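Local atomic coordinates of single-stranded DNA-binding protein (Thermus aquaticus, PDB entry 2FXQ), a protein that binds single-stranded DNA and probably recruits partner proteins to their sites of action in DNA replication, recombination and repair. Residues V8-T13 with A127-I132; L32-Q37 with H54-L59; I76-R81 with V97-E102. All coordinates share one frame; numbering follows the deposited sequence.

Contact 1: V8-T13 with A127-I132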
loop_
_atom_site.group_PDB
_atom_site.type_symbol
_atom_site.label_atom_id
_atom_site.label_comp_id
_atom_site.label_asym_id
_atom_site.label_seq_id
_atom_site.Cartn_x
_atom_site.Cartn_y
_atom_site.Cartn_z
ATOM N N VAL A 8 -6.799 3.034 3.466
ATOM C CA VAL A 8 -6.632 3.835 2.264
ATOM C C VAL A 8 -5.285 4.567 2.389
ATOM O O VAL A 8 -4.937 5.050 3.499
ATOM C CB VAL A 8 -7.744 4.968 2.194
ATOM C CG1 VAL A 8 -7.526 5.856 0.928
ATOM C CG2 VAL A 8 -9.145 4.350 2.290
ATOM N N PHE A 9 -4.530 4.649 1.277
ATOM C CA PHE A 9 -3.233 5.359 1.225
ATOM C C PHE A 9 -3.303 6.191 -0.002
ATOM O O PHE A 9 -3.663 5.675 -1.084
ATOM C CB PHE A 9 -2.063 4.329 1.069
ATOM C CG PHE A 9 -2.126 3.197 2.062
ATOM C CD1 PHE A 9 -1.370 3.235 3.224
ATOM C CD2 PHE A 9 -2.991 2.087 1.857
ATOM C CE1 PHE A 9 -1.493 2.211 4.214
ATOM C CE2 PHE A 9 -3.072 1.047 2.840
ATOM C CZ PHE A 9 -2.345 1.125 3.992
ATOM N N LEU A 10 -3.040 7.502 0.111
ATOM C CA LEU A 10 -3.229 8.383 -1.033
ATOM C C LEU A 10 -2.164 9.406 -0.949
ATOM O O LEU A 10 -1.792 9.845 0.175
ATOM C CB LEU A 10 -4.517 9.216 -0.848
ATOM C CG LEU A 10 -5.860 8.733 -1.217
ATOM C CD1 LEU A 10 -6.872 9.889 -0.909
ATOM C CD2 LEU A 10 -5.824 8.265 -2.703
ATOM N N ILE A 11 -1.615 9.768 -2.081
ATOM C CA ILE A 11 -0.951 11.071 -2.144
ATOM C C ILE A 11 -1.691 11.823 -3.238
ATOM O O ILE A 11 -1.847 11.303 -4.349
ATOM C CB ILE A 11 0.550 10.911 -2.572
ATOM C CG1 ILE A 11 1.322 10.131 -1.487
ATOM C CG2 ILE A 11 1.186 12.330 -2.912
ATOM C CD1 ILE A 11 2.799 9.720 -1.941
ATOM N N GLY A 12 -2.083 13.068 -2.972
ATOM C CA GLY A 12 -2.770 13.883 -3.977
ATOM C C GLY A 12 -2.481 15.334 -3.740
ATOM O O GLY A 12 -1.901 15.719 -2.701
ATOM N N THR A 13 -2.919 16.172 -4.669
ATOM C CA THR A 13 -2.680 17.591 -4.562
ATOM C C THR A 13 -3.977 18.272 -4.136
ATOM O O THR A 13 -5.077 17.955 -4.670
ATOM C CB THR A 13 -2.348 18.098 -5.976
ATOM O OG1 THR A 13 -1.141 17.458 -6.368
ATOM C CG2 THR A 13 -2.056 19.592 -5.980
ATOM N N ALA A 127 2.397 6.722 -8.698
ATOM C CA ALA A 127 1.066 7.076 -8.143
ATOM C C ALA A 127 0.815 6.394 -6.780
ATOM O O ALA A 127 1.156 5.207 -6.625
ATOM C CB ALA A 127 -0.034 6.668 -9.152
ATOM N N LEU A 128 0.223 7.110 -5.814
ATOM C CA LEU A 128 -0.296 6.471 -4.609
ATOM C C LEU A 128 -1.846 6.735 -4.483
ATOM O O LEU A 128 -2.356 7.812 -4.151
ATOM C CB LEU A 128 0.546 6.781 -3.347
ATOM C CG LEU A 128 0.321 5.873 -2.122
ATOM C CD1 LEU A 128 1.024 4.514 -2.239
ATOM C CD2 LEU A 128 0.674 6.499 -0.792
ATOM N N ASN A 129 -2.587 5.683 -4.806
ATOM C CA ASN A 129 -3.995 5.671 -4.543
ATOM C C ASN A 129 -4.245 4.196 -4.348
ATOM O O ASN A 129 -4.324 3.445 -5.318
ATOM C CB ASN A 129 -4.685 6.215 -5.773
ATOM C CG ASN A 129 -6.143 5.930 -5.791
ATOM O OD1 ASN A 129 -6.663 5.430 -4.803
ATOM N ND2 ASN A 129 -6.839 6.314 -6.886
ATOM N N GLN A 130 -4.246 3.753 -3.106
ATOM C CA GLN A 130 -4.389 2.334 -2.796
ATOM C C GLN A 130 -5.440 2.121 -1.729
ATOM O O GLN A 130 -5.498 2.870 -0.731
ATOM C CB GLN A 130 -3.057 1.733 -2.266
ATOM C CG GLN A 130 -3.196 0.168 -1.846
ATOM C CD GLN A 130 -1.904 -0.683 -1.972
ATOM O OE1 GLN A 130 -1.554 -1.178 -3.069
ATOM N NE2 GLN A 130 -1.210 -0.855 -0.846
ATOM N N VAL A 131 -6.289 1.091 -1.911
ATOM C CA VAL A 131 -7.213 0.755 -0.884
ATOM C C VAL A 131 -7.035 -0.750 -0.571
ATOM O O VAL A 131 -6.812 -1.542 -1.485
ATOM C CB VAL A 131 -8.670 0.954 -1.473
ATOM C CG1 VAL A 131 -9.693 0.448 -0.449
ATOM C CG2 VAL A 131 -8.937 2.485 -1.833
ATOM N N ILE A 132 -7.092 -1.119 0.726
ATOM C CA ILE A 132 -7.078 -2.536 1.112
ATOM C C ILE A 132 -8.379 -2.749 1.895
ATOM O O ILE A 132 -8.629 -2.056 2.907
ATOM C CB ILE A 132 -5.872 -2.878 1.950
ATOM C CG1 ILE A 132 -4.589 -2.625 1.124
ATOM C CG2 ILE A 132 -5.946 -4.411 2.365
ATOM C CD1 ILE A 132 -3.229 -2.922 1.966
#

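Contact 2: L32-Q37 with H54-L59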
loop_
_atom_site.group_PDB
_atom_site.type_symbol
_atom_site.label_atom_id
_atom_site.label_comp_id
_atom_site.label_asym_id
_atom_site.label_seq_id
_atom_site.Cartn_x
_atom_site.Cartn_y
_atom_site.Cartn_z
ATOM N N LEU A 32 -10.227 18.235 3.174
ATOM C CA LEU A 32 -9.281 18.469 2.079
ATOM C C LEU A 32 -9.872 17.945 0.806
ATOM O O LEU A 32 -10.443 16.838 0.809
ATOM C CB LEU A 32 -8.021 17.637 2.308
ATOM C CG LEU A 32 -7.311 17.677 3.671
ATOM C CD1 LEU A 32 -6.026 16.971 3.629
ATOM C CD2 LEU A 32 -7.086 19.075 4.177
ATOM N N ASN A 33 -9.719 18.678 -0.293
ATOM C CA ASN A 33 -10.146 18.143 -1.554
ATOM C C ASN A 33 -8.867 17.795 -2.331
ATOM O O ASN A 33 -8.051 18.694 -2.640
ATOM C CB ASN A 33 -11.063 19.122 -2.310
ATOM C CG ASN A 33 -12.423 19.256 -1.633
ATOM O OD1 ASN A 33 -13.189 18.294 -1.600
ATOM N ND2 ASN A 33 -12.723 20.429 -1.091
ATOM N N LEU A 34 -8.652 16.495 -2.534
ATOM C CA LEU A 34 -7.399 16.019 -3.204
ATOM C C LEU A 34 -7.648 15.531 -4.617
ATOM O O LEU A 34 -8.753 15.052 -4.943
ATOM C CB LEU A 34 -6.696 14.881 -2.444
ATOM C CG LEU A 34 -6.157 15.256 -1.060
ATOM C CD1 LEU A 34 -5.522 14.000 -0.507
ATOM C CD2 LEU A 34 -5.116 16.416 -1.076
ATOM N N ALA A 35 -6.634 15.693 -5.461
ATOM C CA ALA A 35 -6.691 15.253 -6.855
ATOM C C ALA A 35 -5.427 14.538 -7.254
ATOM O O ALA A 35 -4.333 14.834 -6.749
ATOM C CB ALA A 35 -6.936 16.412 -7.791
ATOM N N GLY A 36 -5.569 13.604 -8.181
ATOM C CA GLY A 36 -4.430 12.928 -8.776
ATOM C C GLY A 36 -4.885 12.326 -10.112
ATOM O O GLY A 36 -5.946 12.682 -10.646
ATOM N N GLN A 37 -4.120 11.371 -10.611
ATOM C CA GLN A 37 -4.470 10.706 -11.870
ATOM C C GLN A 37 -4.306 9.215 -11.707
ATOM O O GLN A 37 -3.406 8.776 -11.003
ATOM C CB GLN A 37 -3.447 11.150 -12.960
ATOM C CG GLN A 37 -3.254 12.636 -13.082
ATOM C CD GLN A 37 -4.411 13.294 -13.850
ATOM O OE1 GLN A 37 -5.146 12.621 -14.594
ATOM N NE2 GLN A 37 -4.581 14.583 -13.657
ATOM N N HIS A 54 -10.989 13.326 -4.613
ATOM C CA HIS A 54 -11.603 12.729 -3.444
ATOM C C HIS A 54 -11.527 13.639 -2.269
ATOM O O HIS A 54 -10.500 14.314 -2.072
ATOM C CB HIS A 54 -10.885 11.437 -3.062
ATOM C CG HIS A 54 -10.947 10.396 -4.132
ATOM N ND1 HIS A 54 -12.146 9.967 -4.660
ATOM C CD2 HIS A 54 -9.977 9.684 -4.745
ATOM C CE1 HIS A 54 -11.914 9.033 -5.560
ATOM N NE2 HIS A 54 -10.603 8.877 -5.668
ATOM N N ARG A 55 -12.554 13.551 -1.442
ATOM C CA ARG A 55 -12.604 14.304 -0.209
ATOM C C ARG A 55 -11.936 13.538 0.912
ATOM O O ARG A 55 -12.109 12.325 1.045
ATOM C CB ARG A 55 -14.041 14.601 0.178
ATOM C CG ARG A 55 -14.134 15.314 1.550
ATOM C CD ARG A 55 -14.046 16.837 1.478
ATOM N NE ARG A 55 -15.368 17.427 1.694
ATOM C CZ ARG A 55 -15.936 18.332 0.911
ATOM N NH1 ARG A 55 -15.318 18.783 -0.170
ATOM N NH2 ARG A 55 -17.142 18.797 1.212
ATOM N N VAL A 56 -11.126 14.234 1.686
ATOM C CA VAL A 56 -10.489 13.637 2.849
ATOM C C VAL A 56 -10.883 14.502 4.046
ATOM O O VAL A 56 -10.584 15.723 4.066
ATOM C CB VAL A 56 -8.956 13.600 2.696
ATOM C CG1 VAL A 56 -8.250 13.096 4.000
ATOM C CG2 VAL A 56 -8.575 12.627 1.539
ATOM N N ARG A 57 -11.436 13.861 5.061
ATOM C CA ARG A 57 -11.815 14.607 6.261
ATOM C C ARG A 57 -10.884 14.305 7.442
ATOM O O ARG A 57 -10.716 13.121 7.807
ATOM C CB ARG A 57 -13.228 14.193 6.658
ATOM C CG ARG A 57 -13.702 14.847 7.967
ATOM C CD ARG A 57 -15.222 14.785 8.089
ATOM N NE ARG A 57 -15.801 15.837 7.236
ATOM C CZ ARG A 57 -17.096 16.159 7.235
ATOM N NH1 ARG A 57 -17.950 15.480 7.983
ATOM N NH2 ARG A 57 -17.537 17.143 6.490
ATOM N N LEU A 58 -10.327 15.376 8.038
ATOM C CA LEU A 58 -9.680 15.291 9.351
ATOM C C LEU A 58 -10.599 15.787 10.384
ATOM O O LEU A 58 -11.254 16.866 10.225
ATOM C CB LEU A 58 -8.402 16.173 9.388
ATOM C CG LEU A 58 -7.195 15.742 8.519
ATOM C CD1 LEU A 58 -7.533 15.474 7.049
ATOM C CD2 LEU A 58 -6.094 16.820 8.615
ATOM N N LEU A 59 -10.664 15.037 11.461
ATOM C CA LEU A 59 -11.494 15.481 12.602
ATOM C C LEU A 59 -10.709 15.572 13.866
ATOM O O LEU A 59 -9.874 14.709 14.102
ATOM C CB LEU A 59 -12.564 14.434 12.863
ATOM C CG LEU A 59 -13.861 14.369 12.081
ATOM C CD1 LEU A 59 -14.786 13.325 12.784
ATOM C CD2 LEU A 59 -14.585 15.703 12.080
#

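Contact 3: I76-R81 with V97-E102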
loop_
_atom_site.group_PDB
_atom_site.type_symbol
_atom_site.label_atom_id
_atom_site.label_comp_id
_atom_site.label_asym_id
_atom_site.label_seq_id
_atom_site.Cartn_x
_atom_site.Cartn_y
_atom_site.Cartn_z
ATOM N N ILE A 76 -0.117 16.083 -0.448
ATOM C CA ILE A 76 -0.438 15.586 0.884
ATOM C C ILE A 76 -0.428 14.053 0.816
ATOM O O ILE A 76 -1.016 13.444 -0.079
ATOM C CB ILE A 76 -1.849 16.066 1.357
ATOM C CG1 ILE A 76 -2.071 17.590 1.212
ATOM C CG2 ILE A 76 -2.145 15.591 2.749
ATOM C CD1 ILE A 76 -1.223 18.495 2.176
ATOM N N PHE A 77 0.207 13.447 1.802
ATOM C CA PHE A 77 0.126 12.003 1.990
ATOM C C PHE A 77 -0.915 11.723 3.079
ATOM O O PHE A 77 -0.954 12.381 4.112
ATOM C CB PHE A 77 1.540 11.485 2.438
ATOM C CG PHE A 77 1.546 10.050 2.879
ATOM C CD1 PHE A 77 1.290 9.083 1.979
ATOM C CD2 PHE A 77 1.814 9.694 4.190
ATOM C CE1 PHE A 77 1.300 7.696 2.354
ATOM C CE2 PHE A 77 1.854 8.324 4.599
ATOM C CZ PHE A 77 1.614 7.336 3.666
ATOM N N VAL A 78 -1.818 10.773 2.830
ATOM C CA VAL A 78 -2.923 10.491 3.743
ATOM C C VAL A 78 -2.938 8.996 4.010
ATOM O O VAL A 78 -2.758 8.217 3.078
ATOM C CB VAL A 78 -4.286 10.811 2.986
ATOM C CG1 VAL A 78 -5.453 10.478 3.880
ATOM C CG2 VAL A 78 -4.291 12.268 2.523
ATOM N N GLU A 79 -3.127 8.595 5.256
ATOM C CA GLU A 79 -3.608 7.249 5.531
ATOM C C GLU A 79 -4.920 7.330 6.294
ATOM O O GLU A 79 -5.100 8.171 7.185
ATOM C CB GLU A 79 -2.584 6.439 6.374
ATOM C CG GLU A 79 -1.278 6.173 5.610
ATOM C CD GLU A 79 -0.371 5.126 6.271
ATOM O OE1 GLU A 79 0.693 4.767 5.663
ATOM O OE2 GLU A 79 -0.782 4.591 7.319
ATOM N N GLY A 80 -5.858 6.467 5.937
ATOM C CA GLY A 80 -7.139 6.553 6.615
ATOM C C GLY A 80 -7.994 5.364 6.274
ATOM O O GLY A 80 -7.471 4.272 5.995
ATOM N N ARG A 81 -9.295 5.593 6.313
ATOM C CA ARG A 81 -10.275 4.534 6.075
ATOM C C ARG A 81 -11.419 5.143 5.246
ATOM O O ARG A 81 -11.655 6.352 5.272
ATOM C CB ARG A 81 -10.738 3.906 7.415
ATOM C CG ARG A 81 -11.449 4.875 8.375
ATOM C CD ARG A 81 -11.846 4.192 9.703
ATOM N NE ARG A 81 -12.760 5.014 10.499
ATOM C CZ ARG A 81 -12.400 5.999 11.333
ATOM N NH1 ARG A 81 -11.123 6.328 11.482
ATOM N NH2 ARG A 81 -13.334 6.677 11.996
ATOM N N VAL A 97 -19.111 8.414 -0.392
ATOM C CA VAL A 97 -17.910 7.788 0.165
ATOM C C VAL A 97 -16.783 8.818 0.294
ATOM O O VAL A 97 -16.450 9.533 -0.670
ATOM C CB VAL A 97 -17.468 6.575 -0.665
ATOM C CG1 VAL A 97 -15.952 6.327 -0.522
ATOM C CG2 VAL A 97 -18.243 5.353 -0.235
ATOM N N GLN A 98 -16.229 8.927 1.499
ATOM C CA GLN A 98 -15.100 9.822 1.727
ATOM C C GLN A 98 -13.996 9.065 2.467
ATOM O O GLN A 98 -14.227 7.974 2.967
ATOM C CB GLN A 98 -15.514 11.088 2.502
ATOM C CG GLN A 98 -15.702 10.872 3.956
ATOM C CD GLN A 98 -16.266 12.093 4.731
ATOM O OE1 GLN A 98 -16.471 13.171 4.182
ATOM N NE2 GLN A 98 -16.488 11.896 6.016
ATOM N N VAL A 99 -12.837 9.678 2.540
ATOM C CA VAL A 99 -11.721 9.073 3.276
ATOM C C VAL A 99 -11.737 9.807 4.606
ATOM O O VAL A 99 -11.648 11.031 4.617
ATOM C CB VAL A 99 -10.402 9.342 2.591
ATOM C CG1 VAL A 99 -9.206 8.826 3.493
ATOM C CG2 VAL A 99 -10.444 8.705 1.190
ATOM N N ARG A 100 -11.780 9.076 5.712
ATOM C CA ARG A 100 -11.535 9.688 7.024
ATOM C C ARG A 100 -10.050 9.480 7.303
ATOM O O ARG A 100 -9.593 8.327 7.419
ATOM C CB ARG A 100 -12.393 8.988 8.096
ATOM C CG ARG A 100 -11.930 9.340 9.521
ATOM C CD ARG A 100 -12.435 10.658 10.087
ATOM N NE ARG A 100 -12.895 10.425 11.469
ATOM C CZ ARG A 100 -14.144 10.087 11.811
ATOM N NH1 ARG A 100 -15.116 9.993 10.888
ATOM N NH2 ARG A 100 -14.430 9.887 13.091
ATOM N N ALA A 101 -9.282 10.568 7.419
ATOM C CA ALA A 101 -7.855 10.432 7.637
ATOM C C ALA A 101 -7.612 10.033 9.091
ATOM O O ALA A 101 -8.183 10.605 10.045
ATOM C CB ALA A 101 -7.102 11.721 7.316
ATOM N N GLU A 102 -6.698 9.078 9.222
ATOM C CA GLU A 102 -6.090 8.684 10.482
ATOM C C GLU A 102 -5.003 9.727 10.751
ATOM O O GLU A 102 -4.909 10.285 11.868
ATOM C CB GLU A 102 -5.536 7.244 10.381
ATOM C CG GLU A 102 -6.356 6.179 11.144
ATOM C CD GLU A 102 -7.694 5.739 10.479
ATOM O OE1 GLU A 102 -8.738 6.424 10.713
ATOM O OE2 GLU A 102 -7.736 4.694 9.735
#

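Contact 1: V8-T13 with A127-I132
Q130 O is gripped from strand 8-13 by two donors of unequal strength. F9 N gives it a hydrogen bond of 2.9 Å, lying in the carbonyl plane, and V8 CA adds a CA-H...O contact at 3.3 Å. The F9 ring also brings its CD2 edge to the same oxygen, near the ring plane. In return Q130 N bonds F9 O at 2.8 Å in a nearly straight bond (170°), which completes an antiparallel hydrogen-bonded pair. Two residues further along, L128 O accepts I11 N at 2.9 Å, the donor standing tilted 30° from the carbonyl plane, and L10 CA approaches this oxygen as well.

On one face the apolar side chains close round F9. With its CG anti to the backbone N (chi1 -164°), L128 sends CD2 between I11 CG1, at 3.8 Å, and F9 CB, at 4.0 Å. The F9 and Q130 side chains run alongside each other, CD2 against CB, while I132 CD1 meets F9 CE2 obliquely. On the other face L10 CD2 rests 3.6 Å from N129 OD1; the amide nitrogen of N129 is bonded to L201 O and D38 OD1.

This antiparallel pairing joins the two OB domains of one chain, much as first strands pair between subunits in tetrameric bacterial SSBs. The F9 face packs against the second subunit, where F9 meets its counterpart ring and I132. Strand 5-14 is held on its far edge by strand 75-84, and V131 pairs onward with strand 194-207.

Contact 2: L32-Q37 with H54-L59
R55 leaves its strand with CG anti to the backbone N (chi1 176°) and then bends at chi2 and chi3, which folds the guanidinium back alongside N33. The N33 amide, its CG set beside the backbone N, lies next to it and points the same way. Their tips meet through R55 NH1 and N33 OD1 at 2.6 Å. The oxygen sits at the edge of the guanidinium and in its plane, and the donor comes in on a lone pair of the amide, although the N-H is bent to 147°. The two flat groups are turned 65° apart. The aliphatic part of R55 follows the same line, CD passing 3.5 Å from N33 OD1. D31 lies near R55 NE in a long, weak ion pair, and its carboxylate also forms a salt bridge with R57.

The opposite face of the two strands is largely apolar, apart from H54, whose ND1 and NE2 are bonded to T217 OG1 and L201 O. L32 CD1 meets L58 CD1 at 4.0 Å, and L34 CD1 reaches V56 CG2 at 3.9 Å, each pair of chains crossing at a slant. Beneath them the backbone is tightly paired: L32 and V56 exchange two bonds, of which L32 N to V56 O measures 2.7 Å and is straight. L34 and H54 exchange two more, including H54 N to L34 O at 2.8 Å.

The contact lies toward the open end of the long beta hairpin formed by strands 28-41 and 47-59 in the first OB domain. L32 and L34 touch L14 of strand 5-14, V56 packs on L10 and A101, and backbone bonds from R55 and R57 to V99 tie the hairpin to strand 97-101.

Contact 3: I76-R81 with V97-E102
R81 passes the carboxylate of E102, the two side chains crossing at about a right angle. Its CB lies 3.9 Å from E102 OE2. CG stands between the backbone N and the carbonyl carbon (chi1 62°), 3.9 Å from E102 OE1, and the chain then extends to NE, carrying the guanidinium out until NH1 ends 2.5 Å from E102 OE1. This salt bridge includes a weak hydrogen bond, bent to 125°, with the flat groups only 17° apart. R81 CZ lies 3.8 Å from R100 CG, which sits over one face, toward its rim, and NH2 stands over the centre of the R100 guanidinium. These like charges are probably eased by E102 and by E83, which pairs with R100. An alanine in place of R81 would probably leave E102 without its charged mate here and the R100 guanidinium uncovered on that face.

G80 lets the strands close in: G80 CA touches R100 O at 3.1 Å, where a CB would clash. E102 N bonds E79 O at 2.7 Å. V78 CG1 packs on V99 CG1 and A101 CB.

Strand 75-84 has strand 5-14 on its other edge, and strand 97-101 runs parallel to strand 47-59 on its own far side.

All three contacts pair antiparallel strands, and they share neighbours. Strand 5-14 of contact 1 bonds to strand 28-41 of contact 2 through T13 and A35, and to strand 75-84 of contact 3 through V8 and L10. Contacts 2 and 3 are joined by R57, which bonds backbone to backbone with V99 and A101. Both belong to the first OB domain, whereas contact 1 links that domain to the second one and, with contact 3, touches the second subunit. Contact 1 is largely apolar and buried. Contacts 2 and 3 have a buried apolar side, but carry polar or charged pairs at their more exposed margins: an arginine on an amide (R55, N33) and a salt bridge (R81, E102).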